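Local coordinates for hypothetical protein SA2161 (Staphylococcus aureus, PDB 1Y7R) that is of unknown function but probably transfers an acetyl group from acetyl-CoA to an unidentified acceptor, as GNAT acetyltransferases do, at residues D7-E12 with K33-A38; C15-N20 with D68-K73; F40-Y45 with M85-K90. The protein carries 4 engineered substitutions. One frame throughout, in Å; residues are numbered along the deposited sequence.

Contact 1. Residues D7-E12 with K33-A38; sequences DIPTCE and KGLPNA
Ile-8 meets the second segment through the far end of its side chain. CG1 anti to the backbone N (chi1 -168°) and an extended chi2 of 164° put CD1 over the main chain at Pro-36, where Ile-8 CD1 comes to 3.5 Å from Pro-36 CA, a short carbon-carbon approach. The same methyl lies 3.8 Å from Pro-36 CG, so it touches both backbone and ring of the proline.

Pro-9 follows, and its ring meets Leu-35 at an oblique angle, Pro-9 CG lying 3.9 Å from Leu-35 CD2. Its carbonyl takes part as well: Pro-9 O sits 3.8 Å from Leu-35 CD1, the other branch of the leucine. No hydrogen bond crosses between the segments, and the 229 Å² they bury rests on apolar packing centred on this leucine. Pro-9 is buried, its side chain also packing on Thr-41, Thr-43 and Met-53 of the sheet. In the GNAT fold two helices link the first two strands, and here the contact joins the loop leading into the first, 11-20, with the C-terminal part of the second, 28-34, and the residues that follow.

Thr-10 is the N-cap of helix 11-20. Its CB points away from segment 33-38 and its OG1 hydrogen-bonds to Asp-13 N, while its own carbonyl oxygen lies close to the leucine.

Cys-11, in the first turn, adds to the packing on Leu-35 CD1: Cys-11 CA is 3.8 Å from that methyl and Cys-11 SG 4.0 Å away. SG stands anti to the carbonyl carbon (chi1 -74°), and the thiol also packs on Ala-31 and Glu-32 of helix 28-34.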
loop_
_atom_site.group_PDB
_atom_site.type_symbol
_atom_site.label_atom_id
_atom_site.label_comp_id
_atom_site.label_asym_id
_atom_site.label_seq_id
_atom_site.Cartn_x
_atom_site.Cartn_y
_atom_site.Cartn_z
ATOM N N ASP A 7 9.587 11.658 13.849
ATOM C CA ASP A 7 9.629 10.711 14.995
ATOM C C ASP A 7 8.445 9.761 14.936
ATOM O O ASP A 7 7.425 10.096 14.366
ATOM C CB ASP A 7 9.489 11.409 16.363
ATOM C CG ASP A 7 10.532 12.469 16.655
ATOM O OD1 ASP A 7 10.294 13.179 17.676
ATOM O OD2 ASP A 7 11.542 12.616 15.936
ATOM N N ILE A 8 8.586 8.600 15.572
ATOM C CA ILE A 8 7.465 7.677 15.806
ATOM C C ILE A 8 6.447 8.377 16.736
ATOM O O ILE A 8 6.838 8.933 17.775
ATOM C CB ILE A 8 7.985 6.350 16.449
ATOM C CG1 ILE A 8 6.897 5.253 16.436
ATOM C CG2 ILE A 8 8.544 6.605 17.890
ATOM C CD1 ILE A 8 7.450 3.845 16.691
ATOM N N PRO A 9 5.148 8.412 16.339
ATOM C CA PRO A 9 4.103 9.000 17.189
ATOM C C PRO A 9 3.810 8.082 18.392
ATOM O O PRO A 9 4.105 6.895 18.335
ATOM C CB PRO A 9 2.874 9.044 16.260
ATOM C CG PRO A 9 3.338 8.655 14.924
ATOM C CD PRO A 9 4.604 7.891 15.070
ATOM N N THR A 10 3.245 8.609 19.482
ATOM C CA THR A 10 2.741 7.690 20.508
ATOM C C THR A 10 1.439 7.036 20.049
ATOM O O THR A 10 0.773 7.560 19.170
ATOM C CB THR A 10 2.490 8.379 21.860
ATOM O OG1 THR A 10 1.386 9.291 21.751
ATOM C CG2 THR A 10 3.747 9.095 22.335
ATOM N N CYS A 11 1.063 5.913 20.675
ATOM C CA CYS A 11 -0.161 5.224 20.292
ATOM C C CYS A 11 -1.334 6.132 20.565
ATOM O O CYS A 11 -2.226 6.257 19.727
ATOM C CB CYS A 11 -0.348 3.915 21.052
ATOM S SG CYS A 11 0.755 2.618 20.456
ATOM N N GLU A 12 -1.326 6.789 21.729
ATOM C CA GLU A 12 -2.420 7.689 22.055
ATOM C C GLU A 12 -2.553 8.808 21.037
ATOM O O GLU A 12 -3.661 9.069 20.578
ATOM C CB GLU A 12 -2.266 8.289 23.461
ATOM C CG GLU A 12 -3.338 9.360 23.749
ATOM C CD GLU A 12 -3.502 9.676 25.206
ATOM O OE1 GLU A 12 -2.628 9.284 26.009
ATOM O OE2 GLU A 12 -4.503 10.331 25.558
ATOM N N LYS A 33 1.253 -2.384 17.230
ATOM C CA LYS A 33 1.896 -3.264 16.284
ATOM C C LYS A 33 2.369 -2.546 15.013
ATOM O O LYS A 33 3.372 -2.959 14.436
ATOM C CB LYS A 33 0.935 -4.366 15.889
ATOM C CG LYS A 33 0.378 -5.174 17.048
ATOM C CD LYS A 33 -0.611 -6.198 16.554
ATOM C CE LYS A 33 -0.033 -6.978 15.393
ATOM N NZ LYS A 33 1.364 -7.423 15.685
ATOM N N GLY A 34 1.666 -1.491 14.594
ATOM C CA GLY A 34 1.882 -0.867 13.268
ATOM C C GLY A 34 2.829 0.321 13.262
ATOM O O GLY A 34 3.605 0.519 12.314
ATOM N N LEU A 35 2.800 1.122 14.321
ATOM C CA LEU A 35 3.507 2.418 14.280
ATOM C C LEU A 35 5.022 2.358 13.999
ATOM O O LEU A 35 5.526 3.238 13.305
ATOM C CB LEU A 35 3.240 3.235 15.550
ATOM C CG LEU A 35 1.877 3.937 15.598
ATOM C CD1 LEU A 35 1.609 4.430 17.002
ATOM C CD2 LEU A 35 1.830 5.082 14.590
ATOM N N PRO A 36 5.749 1.379 14.579
ATOM C CA PRO A 36 7.192 1.325 14.311
ATOM C C PRO A 36 7.621 0.950 12.899
ATOM O O PRO A 36 8.811 1.083 12.560
ATOM C CB PRO A 36 7.679 0.225 15.279
ATOM C CG PRO A 36 6.654 0.146 16.333
ATOM C CD PRO A 36 5.368 0.349 15.575
ATOM N N ASN A 37 6.666 0.501 12.085
ATOM C CA ASN A 37 6.957 -0.245 10.873
ATOM C C ASN A 37 6.618 0.459 9.569
ATOM O O ASN A 37 6.640 -0.163 8.507
ATOM C CB ASN A 37 6.250 -1.614 10.930
ATOM C CG ASN A 37 6.703 -2.457 12.114
ATOM O OD1 ASN A 37 5.881 -2.985 12.891
ATOM N ND2 ASN A 37 8.003 -2.552 12.287
ATOM N N ALA A 38 6.344 1.756 9.617
ATOM C CA ALA A 38 6.214 2.530 8.368
ATOM C C ALA A 38 7.622 2.827 7.869
ATOM O O ALA A 38 8.550 2.996 8.685
ATOM C CB ALA A 38 5.476 3.812 8.643
#

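Contact 2. Residues C15-N20 with D68-K73. Engineered in segment 68-73: Leu-72 (natural residue Ser).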
loop_
_atom_site.group_PDB
_atom_site.type_symbol
_atom_site.label_atom_id
_atom_site.label_comp_id
_atom_site.label_asym_id
_atom_site.label_seq_id
_atom_site.Cartn_x
_atom_site.Cartn_y
_atom_site.Cartn_z
ATOM N N CYS A 15 -3.895 7.437 17.608
ATOM C CA CYS A 15 -5.294 7.066 17.638
ATOM C C CYS A 15 -6.150 8.337 17.740
ATOM O O CYS A 15 -7.192 8.461 17.072
ATOM C CB CYS A 15 -5.551 6.150 18.832
ATOM S SG CYS A 15 -4.831 4.503 18.578
ATOM N N ALA A 16 -5.698 9.280 18.570
ATOM C CA ALA A 16 -6.409 10.533 18.810
ATOM C C ALA A 16 -6.474 11.392 17.565
ATOM O O ALA A 16 -7.508 12.026 17.270
ATOM C CB ALA A 16 -5.763 11.322 19.945
ATOM N N LEU A 17 -5.384 11.396 16.815
ATOM C CA LEU A 17 -5.359 12.173 15.589
ATOM C C LEU A 17 -6.308 11.607 14.547
ATOM O O LEU A 17 -7.059 12.366 13.924
ATOM C CB LEU A 17 -3.942 12.334 15.067
ATOM C CG LEU A 17 -3.814 13.107 13.767
ATOM C CD1 LEU A 17 -4.398 14.529 13.903
ATOM C CD2 LEU A 17 -2.327 13.135 13.384
ATOM N N ARG A 18 -6.301 10.289 14.356
ATOM C CA ARG A 18 -7.287 9.629 13.493
ATOM C C ARG A 18 -8.725 10.046 13.829
ATOM O O ARG A 18 -9.473 10.485 12.973
ATOM C CB ARG A 18 -7.173 8.102 13.641
ATOM C CG ARG A 18 -6.154 7.453 12.738
ATOM C CD ARG A 18 -6.760 6.086 12.252
ATOM N NE ARG A 18 -6.237 5.692 10.962
ATOM C CZ ARG A 18 -6.931 5.324 9.898
ATOM N NH1 ARG A 18 -8.261 5.202 9.907
ATOM N NH2 ARG A 18 -6.257 5.033 8.811
ATOM N N ILE A 19 -9.115 9.901 15.088
ATOM C CA ILE A 19 -10.491 10.239 15.469
ATOM C C ILE A 19 -10.822 11.715 15.219
ATOM O O ILE A 19 -11.903 12.083 14.663
ATOM C CB ILE A 19 -10.729 9.820 16.936
ATOM C CG1 ILE A 19 -10.847 8.291 16.963
ATOM C CG2 ILE A 19 -11.985 10.493 17.530
ATOM C CD1 ILE A 19 -10.593 7.709 18.337
ATOM N N ASN A 20 -9.905 12.570 15.615
ATOM C CA ASN A 20 -10.152 13.998 15.501
ATOM C C ASN A 20 -9.945 14.576 14.121
ATOM O O ASN A 20 -10.299 15.740 13.888
ATOM C CB ASN A 20 -9.369 14.739 16.552
ATOM C CG ASN A 20 -9.992 14.567 17.902
ATOM O OD1 ASN A 20 -11.005 15.200 18.192
ATOM N ND2 ASN A 20 -9.472 13.650 18.691
ATOM N N ASP A 68 -2.713 7.097 6.145
ATOM C CA ASP A 68 -2.837 7.849 7.408
ATOM C C ASP A 68 -2.548 9.329 7.257
ATOM O O ASP A 68 -1.907 9.938 8.131
ATOM C CB ASP A 68 -1.916 7.245 8.478
ATOM C CG ASP A 68 -2.488 5.985 9.076
ATOM O OD1 ASP A 68 -3.726 5.893 9.159
ATOM O OD2 ASP A 68 -1.737 5.078 9.441
ATOM N N ILE A 69 -3.021 9.943 6.161
ATOM C CA ILE A 69 -2.918 11.407 6.043
ATOM C C ILE A 69 -4.027 11.994 6.906
ATOM O O ILE A 69 -5.203 12.013 6.505
ATOM C CB ILE A 69 -3.038 11.873 4.575
ATOM C CG1 ILE A 69 -1.968 11.157 3.737
ATOM C CG2 ILE A 69 -2.886 13.421 4.461
ATOM C CD1 ILE A 69 -0.575 11.487 4.100
ATOM N N ALA A 70 -3.654 12.475 8.089
ATOM C CA ALA A 70 -4.645 12.859 9.086
ATOM C C ALA A 70 -4.290 14.240 9.581
ATOM O O ALA A 70 -3.191 14.437 10.111
ATOM C CB ALA A 70 -4.603 11.889 10.255
ATOM N N VAL A 71 -5.219 15.179 9.448
ATOM C CA VAL A 71 -5.027 16.531 9.991
ATOM C C VAL A 71 -6.257 16.805 10.863
ATOM O O VAL A 71 -7.377 16.555 10.423
ATOM C CB VAL A 71 -4.919 17.580 8.824
ATOM C CG1 VAL A 71 -5.001 19.017 9.345
ATOM C CG2 VAL A 71 -3.643 17.313 7.939
ATOM N N LEU A 72 -6.069 17.308 12.083
ATOM C CA LEU A 72 -7.218 17.688 12.926
ATOM C C LEU A 72 -8.264 18.466 12.154
ATOM O O LEU A 72 -7.938 19.391 11.387
ATOM C CB LEU A 72 -6.774 18.531 14.110
ATOM C CG LEU A 72 -5.900 17.816 15.123
ATOM C CD1 LEU A 72 -5.450 18.851 16.154
ATOM C CD2 LEU A 72 -6.714 16.702 15.786
ATOM N N LYS A 73 -9.531 18.109 12.374
ATOM C CA LYS A 73 -10.618 18.835 11.722
ATOM C C LYS A 73 -10.452 20.353 11.940
ATOM O O LYS A 73 -10.575 21.130 10.990
ATOM C CB LYS A 73 -11.946 18.351 12.265
ATOM C CG LYS A 73 -12.948 17.873 11.212
ATOM C CD LYS A 73 -12.372 16.980 10.111
ATOM C CE LYS A 73 -13.391 16.840 8.940
ATOM N NZ LYS A 73 -12.794 16.340 7.637
#
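Helix 15-20 crosses strand 68-71 at 71° with the two axes 7.3 Å apart, bringing Leu-17 against Ala-70 and Leu-72 while Arg-18 reaches Asp-68.

Leu-17 carries the apolar part. Its CG, anti to the backbone N (chi1 179°), lies 3.8 Å from Ala-70 CB, and its CD2 comes to 3.6 Å from Ala-70 O. The other branch turns to Leu-72, an engineered residue (serine in the natural sequence): Leu-17 CD1 is 3.7 Å from Leu-72 CD2, the two side chains crossing at about a right angle. That same Leu-72 CD2 also packs closely against Asn-20 CB.

Arg-18 starts away from the strand, but its chain bends at chi2 and returns to Asp-68. Two nitrogens grip one oxygen side-on: Arg-18 NH2 meets Asp-68 OD1 at 2.7 Å, nearly in line with the C-O bond, and Arg-18 NE meets the same OD1 at 3.1 Å, on the syn side but tilted out of the carboxylate plane, a more bent bond. OD1 lies near the guanidinium plane, yet the carboxylate is turned 83° against it. Asp-68 OD2 is held separately by Arg-55 NH1 and Tyr-14 OH, which probably fixes the carboxylate's rotation.

At the helix end, Lys-73 N gives an almost straight hydrogen bond of 2.9 Å to Asn-20 O, tying the loop after the strand to the last turn. Asn-20 ND2 folds back onto Ala-16 O, reaching it from the face opposite Asn-20 N.

A phosphate ion, probably from the crystallisation liquor, lies beside Val-71, consistent with the GNAT habit of binding the cofactor's pyrophosphate just beyond this strand. Helix 11-20 packs here beside helix 28-34, which Cys-15 touches, while Ile-69 packs on Ile-84 and Ile-88 of helix 80-95.

Contact 3. Residues F40-Y45 with M85-K90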
loop_
_atom_site.group_PDB
_atom_site.type_symbol
_atom_site.label_atom_id
_atom_site.label_comp_id
_atom_site.label_asym_id
_atom_site.label_seq_id
_atom_site.Cartn_x
_atom_site.Cartn_y
_atom_site.Cartn_z
ATOM N N PHE A 40 8.380 5.650 6.533
ATOM C CA PHE A 40 8.561 7.064 6.812
ATOM C C PHE A 40 7.304 7.601 7.472
ATOM O O PHE A 40 6.185 7.240 7.081
ATOM C CB PHE A 40 8.812 7.794 5.483
ATOM C CG PHE A 40 8.875 9.292 5.592
ATOM C CD1 PHE A 40 10.065 9.921 5.979
ATOM C CD2 PHE A 40 7.749 10.074 5.268
ATOM C CE1 PHE A 40 10.146 11.334 6.055
ATOM C CE2 PHE A 40 7.827 11.488 5.351
ATOM C CZ PHE A 40 9.044 12.106 5.741
ATOM N N THR A 41 7.491 8.468 8.470
ATOM C CA THR A 41 6.372 9.100 9.178
ATOM C C THR A 41 6.704 10.555 9.386
ATOM O O THR A 41 7.800 10.866 9.857
ATOM C CB THR A 41 6.123 8.454 10.575
ATOM O OG1 THR A 41 5.901 7.039 10.430
ATOM C CG2 THR A 41 4.884 9.049 11.235
ATOM N N VAL A 42 5.775 11.445 9.050
ATOM C CA VAL A 42 5.935 12.882 9.362
ATOM C C VAL A 42 4.824 13.290 10.306
ATOM O O VAL A 42 3.677 12.879 10.144
ATOM C CB VAL A 42 5.732 13.829 8.075
ATOM C CG1 VAL A 42 4.480 13.530 7.245
ATOM C CG2 VAL A 42 5.842 15.349 8.447
ATOM N N THR A 43 5.176 14.086 11.306
ATOM C CA THR A 43 4.231 14.597 12.295
ATOM C C THR A 43 4.436 16.100 12.461
ATOM O O THR A 43 5.568 16.607 12.362
ATOM C CB THR A 43 4.355 13.887 13.672
ATOM O OG1 THR A 43 5.742 13.689 13.989
ATOM C CG2 THR A 43 3.613 12.495 13.633
ATOM N N LEU A 44 3.320 16.801 12.645
ATOM C CA LEU A 44 3.288 18.254 12.826
ATOM C C LEU A 44 2.721 18.558 14.192
ATOM O O LEU A 44 1.673 18.021 14.582
ATOM C CB LEU A 44 2.372 18.900 11.794
ATOM C CG LEU A 44 2.685 18.607 10.322
ATOM C CD1 LEU A 44 1.647 19.337 9.482
ATOM C CD2 LEU A 44 4.052 19.023 9.882
ATOM N N TYR A 45 3.388 19.456 14.897
ATOM C CA TYR A 45 2.963 19.825 16.243
ATOM C C TYR A 45 2.774 21.347 16.344
ATOM O O TYR A 45 3.609 22.119 15.832
ATOM C CB TYR A 45 3.994 19.399 17.284
ATOM C CG TYR A 45 4.149 17.921 17.486
ATOM C CD1 TYR A 45 3.363 17.250 18.425
ATOM C CD2 TYR A 45 5.111 17.193 16.796
ATOM C CE1 TYR A 45 3.497 15.894 18.644
ATOM C CE2 TYR A 45 5.263 15.817 17.018
ATOM C CZ TYR A 45 4.456 15.178 17.947
ATOM O OH TYR A 45 4.597 13.804 18.151
HETATM N N MSE A 85 2.259 16.325 2.850
HETATM C CA MSE A 85 2.538 15.745 1.533
HETATM C C MSE A 85 3.888 16.208 0.999
HETATM O O MSE A 85 4.580 15.416 0.387
HETATM C CB MSE A 85 1.420 16.078 0.539
HETATM C CG MSE A 85 0.140 15.294 0.708
HETATM SE SE MSE A 85 0.446 13.324 0.515
HETATM C CE MSE A 85 0.877 13.292 -1.398
ATOM N N GLU A 86 4.275 17.473 1.224
ATOM C CA GLU A 86 5.580 17.940 0.779
ATOM C C GLU A 86 6.686 17.093 1.411
ATOM O O GLU A 86 7.642 16.690 0.744
ATOM C CB GLU A 86 5.780 19.433 1.122
ATOM C CG GLU A 86 4.946 20.378 0.252
ATOM C CD GLU A 86 5.531 20.541 -1.179
ATOM O OE1 GLU A 86 6.354 19.694 -1.602
ATOM O OE2 GLU A 86 5.182 21.531 -1.867
ATOM N N HIS A 87 6.562 16.801 2.699
ATOM C CA HIS A 87 7.594 15.969 3.361
ATOM C C HIS A 87 7.566 14.509 2.892
ATOM O O HIS A 87 8.627 13.901 2.627
ATOM C CB HIS A 87 7.480 16.131 4.870
ATOM C CG HIS A 87 7.981 17.461 5.344
ATOM N ND1 HIS A 87 9.300 17.672 5.691
ATOM C CD2 HIS A 87 7.369 18.667 5.434
ATOM C CE1 HIS A 87 9.464 18.938 6.036
ATOM N NE2 HIS A 87 8.310 19.567 5.886
ATOM N N ILE A 88 6.363 13.977 2.679
ATOM C CA ILE A 88 6.234 12.632 2.107
ATOM C C ILE A 88 6.840 12.557 0.702
ATOM O O ILE A 88 7.581 11.612 0.379
ATOM C CB ILE A 88 4.753 12.181 2.117
ATOM C CG1 ILE A 88 4.329 11.875 3.545
ATOM C CG2 ILE A 88 4.522 10.979 1.211
ATOM C CD1 ILE A 88 2.875 11.538 3.639
HETATM N N MSE A 89 6.562 13.567 -0.121
HETATM C CA MSE A 89 7.057 13.555 -1.514
HETATM C C MSE A 89 8.571 13.715 -1.572
HETATM O O MSE A 89 9.226 13.156 -2.473
HETATM C CB MSE A 89 6.355 14.612 -2.374
HETATM C CG MSE A 89 4.878 14.328 -2.640
HETATM SE SE MSE A 89 4.490 12.473 -3.259
HETATM C CE MSE A 89 4.230 11.635 -1.639
ATOM N N LYS A 90 9.123 14.478 -0.629
ATOM C CA LYS A 90 10.572 14.511 -0.402
ATOM C C LYS A 90 11.219 13.153 -0.059
ATOM O O LYS A 90 12.259 12.784 -0.639
ATOM C CB LYS A 90 10.903 15.593 0.630
ATOM C CG LYS A 90 12.388 15.740 0.887
ATOM C CD LYS A 90 12.670 17.007 1.684
ATOM C CE LYS A 90 13.266 18.052 0.758
ATOM N NZ LYS A 90 12.748 17.891 -0.640
#
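Phe-40 and Val-42, two residues apart on strand 40-46, both face His-87 and Ile-88 of the helix. CZ and CE2 of Phe-40 approach the helix backbone itself: Phe-40 CZ is 3.6 Å from His-87 O, and Phe-40 CE2 is 3.8 Å from Ile-88 CA. CG anti to the backbone N (chi1 174°) starts the ring on this course. Phe-40 CE2 also lies 4.0 Å from Ile-88 CG1. In the conformer given, Val-42 splits its methyls between the two helix residues: CG1 lies 4.1 Å from Ile-88 CG1 and CG2 4.0 Å from His-87 CB.

The segments run nearly antiparallel, at 157° with axes 8.7 Å apart. This is the central helix of the GNAT fold, 80-95, laid on the sheet, and it follows strand 63-71 in the sequence.

Further out, Tyr-91 stacks on the Phe-40 ring and Tyr-6 meets it edge-to-face. The hydroxyl of Tyr-6 is also hydrogen-bonded to His-87 ND1, linking the imidazole to the same aromatic group. Ile-88 continues across the sheet onto Val-56 and Ile-66.

The three contacts lie with their centres about 14 Å from one another, all within the one GNAT fold. Contacts 1 and 2 share helix 11-20, the first using its start and the second its last turns, and their segments alternate along the chain. Contact 1 closes before contact 3 opens, strand 40-46 following helix 28-34, and the two touch where the 7-12 loop lies against strand 40-46. Contacts 2 and 3 reach the same sheet and meet between strand 63-71 and helix 80-95, their segments also alternating along the chain. Together they place helices 11-20, 28-34 and 80-95 around one mixed sheet, the framework on which GNAT enzymes bind acetyl-CoA.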